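Local structure of nuclear fusion protein BIK1 (Saccharomyces cerevisiae, 6FC5) at residues 23-28 against 57-62. The protein binds microtubules and kinesin and is required for nuclear fusion and nuclear segregation in mitosis; this chain carries its CAP-Gly domain. Sequence-based numbering, arbitrary orientation.
Sequences QLKYVG and KYFQTE
A classic beta bulge in strand 20-27, where Lys-25 and Tyr-26 both face Gly-39, turns two consecutive side chains toward the loop that follows strand 56-57. Tyr-26 meets Tyr-58 in a T-shaped stack, the planes at 75°: the CD2 edge of Tyr-58 points at one face of Tyr-26, off-centre toward the rim. Tyr-58 CD2 comes to 3.7 Å from Tyr-26 CZ. Tyrosine suits both places, since the rings pack while the hydroxyls bond to backbone, Tyr-26 OH with Pro-29 O and Tyr-58 OH with Asp-31 N. In this SH3-like CAP-Gly fold, the contact lays the loop that precedes strand 67-71 against the antiparallel sheet, and Phe-69 of that strand makes a second edge-to-face pair with Tyr-58. Phe-59, the next residue after Tyr-58, packs against Lys-25 and Tyr-26. Its CG lies between the backbone N and the carbonyl carbon (chi1 58°), which brings the ring obliquely against Lys-25 CB, 3.6 Å from Phe-59 CD1, while Phe-59 CD2 lies 3.9 Å from Tyr-26 CB. Lys-25 lays its CB and CG methylenes against this ring and adds a charged end: the chain, bent at chi2, chi3 and chi4, curls so that NZ, 26° from the carbonyl plane, donates to Gln-60 O at 2.7 Å.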
loop_
_atom_site.group_PDB
_atom_site.type_symbol
_atom_site.label_atom_id
_atom_site.label_comp_id
_atom_site.label_asym_id
_atom_site.label_seq_id
_atom_site.Cartn_x
_atom_site.Cartn_y
_atom_site.Cartn_z
ATOM N N GLN A 23 -0.463 0.548 7.161
ATOM C CA GLN A 23 -1.544 1.423 6.855
ATOM C C GLN A 23 -1.669 1.470 5.312
ATOM O O GLN A 23 -0.696 1.708 4.613
ATOM C CB GLN A 23 -1.330 2.807 7.456
ATOM C CG GLN A 23 -2.603 3.618 7.330
ATOM C CD GLN A 23 -2.532 4.932 7.990
ATOM O OE1 GLN A 23 -1.488 5.479 8.080
ATOM N NE2 GLN A 23 -3.687 5.479 8.432
ATOM N N LEU A 24 -2.840 1.211 4.780
ATOM C CA LEU A 24 -3.134 1.359 3.347
ATOM C C LEU A 24 -3.149 2.847 2.988
ATOM O O LEU A 24 -3.969 3.602 3.541
ATOM C CB LEU A 24 -4.469 0.703 2.991
ATOM C CG LEU A 24 -4.740 0.724 1.466
ATOM C CD1 LEU A 24 -3.743 -0.108 0.660
ATOM C CD2 LEU A 24 -6.181 0.169 1.284
ATOM N N LYS A 25 -2.313 3.250 2.038
ATOM C CA LYS A 25 -2.208 4.666 1.642
ATOM C C LYS A 25 -2.518 4.953 0.184
ATOM O O LYS A 25 -2.665 6.145 -0.203
ATOM C CB LYS A 25 -0.825 5.263 1.980
ATOM C CG LYS A 25 -0.356 5.045 3.420
ATOM C CD LYS A 25 -1.146 5.644 4.501
ATOM C CE LYS A 25 -0.988 7.141 4.579
ATOM N NZ LYS A 25 0.367 7.504 5.011
ATOM N N TYR A 26 -2.486 3.938 -0.676
ATOM C CA TYR A 26 -2.649 4.148 -2.112
ATOM C C TYR A 26 -3.143 2.841 -2.685
ATOM O O TYR A 26 -2.675 1.783 -2.264
ATOM C CB TYR A 26 -1.289 4.517 -2.755
ATOM C CG TYR A 26 -1.294 4.606 -4.229
ATOM C CD1 TYR A 26 -1.876 5.681 -4.900
ATOM C CD2 TYR A 26 -0.761 3.580 -4.999
ATOM C CE1 TYR A 26 -1.989 5.661 -6.299
ATOM C CE2 TYR A 26 -0.829 3.626 -6.388
ATOM C CZ TYR A 26 -1.454 4.659 -7.022
ATOM O OH TYR A 26 -1.439 4.647 -8.426
ATOM N N VAL A 27 -3.976 2.927 -3.714
ATOM C CA VAL A 27 -4.332 1.776 -4.529
ATOM C C VAL A 27 -4.306 2.180 -5.992
ATOM O O VAL A 27 -5.010 3.055 -6.387
ATOM C CB VAL A 27 -5.728 1.244 -4.094
ATOM C CG1 VAL A 27 -6.142 0.120 -5.013
ATOM C CG2 VAL A 27 -5.729 0.726 -2.651
ATOM N N GLY A 28 -3.562 1.514 -6.821
ATOM C CA GLY A 28 -3.578 1.849 -8.235
ATOM C C GLY A 28 -2.340 1.402 -8.937
ATOM O O GLY A 28 -1.585 0.657 -8.404
ATOM N N LYS A 57 5.374 11.231 -6.408
ATOM C CA LYS A 57 4.817 10.884 -5.121
ATOM C C LYS A 57 3.550 10.126 -5.285
ATOM O O LYS A 57 2.621 10.615 -5.885
ATOM C CB LYS A 57 4.553 12.128 -4.333
ATOM C CG LYS A 57 5.846 12.858 -4.042
ATOM C CD LYS A 57 5.729 13.765 -2.844
ATOM C CE LYS A 57 5.174 15.121 -3.193
ATOM N NZ LYS A 57 5.276 15.965 -1.964
ATOM N N TYR A 58 3.494 8.946 -4.728
ATOM C CA TYR A 58 2.262 8.170 -4.605
ATOM C C TYR A 58 1.562 8.312 -3.275
ATOM O O TYR A 58 0.336 8.366 -3.215
ATOM C CB TYR A 58 2.535 6.695 -4.933
ATOM C CG TYR A 58 2.916 6.454 -6.350
ATOM C CD1 TYR A 58 4.222 6.640 -6.827
ATOM C CD2 TYR A 58 1.977 5.981 -7.253
ATOM C CE1 TYR A 58 4.541 6.449 -8.162
ATOM C CE2 TYR A 58 2.305 5.806 -8.594
ATOM C CZ TYR A 58 3.575 5.998 -9.025
ATOM O OH TYR A 58 3.907 5.747 -10.345
ATOM N N PHE A 59 2.318 8.364 -2.185
ATOM C CA PHE A 59 1.723 8.507 -0.852
ATOM C C PHE A 59 2.769 8.974 0.143
ATOM O O PHE A 59 3.954 8.984 -0.163
ATOM C CB PHE A 59 1.085 7.195 -0.369
ATOM C CG PHE A 59 2.036 6.012 -0.294
ATOM C CD1 PHE A 59 2.583 5.657 0.883
ATOM C CD2 PHE A 59 2.246 5.209 -1.374
ATOM C CE1 PHE A 59 3.423 4.557 0.965
ATOM C CE2 PHE A 59 3.091 4.129 -1.309
ATOM C CZ PHE A 59 3.666 3.778 -0.139
ATOM N N GLN A 60 2.331 9.329 1.302
ATOM C CA GLN A 60 3.211 9.841 2.359
ATOM C C GLN A 60 3.599 8.706 3.333
ATOM O O GLN A 60 2.754 7.927 3.717
ATOM C CB GLN A 60 2.460 10.883 3.217
ATOM C CG GLN A 60 3.405 11.692 4.069
ATOM C CD GLN A 60 2.693 12.799 4.781
ATOM O OE1 GLN A 60 1.469 12.865 4.782
ATOM N NE2 GLN A 60 3.466 13.698 5.403
ATOM N N THR A 61 4.867 8.623 3.695
ATOM C CA THR A 61 5.296 7.614 4.696
ATOM C C THR A 61 5.889 8.324 5.916
ATOM O O THR A 61 6.425 9.465 5.787
ATOM C CB THR A 61 6.393 6.701 4.118
ATOM O OG1 THR A 61 7.576 7.467 3.863
ATOM C CG2 THR A 61 5.960 6.004 2.872
ATOM N N GLU A 62 5.828 7.667 7.045
ATOM C CA GLU A 62 6.392 8.200 8.303
ATOM C C GLU A 62 7.927 8.232 8.265
ATOM O O GLU A 62 8.519 9.177 8.724
ATOM C CB GLU A 62 5.910 7.373 9.532
ATOM C CG GLU A 62 4.480 7.674 10.019
ATOM C CD GLU A 62 4.305 9.168 10.360
ATOM O OE1 GLU A 62 5.180 9.730 11.056
ATOM O OE2 GLU A 62 3.340 9.788 9.875
#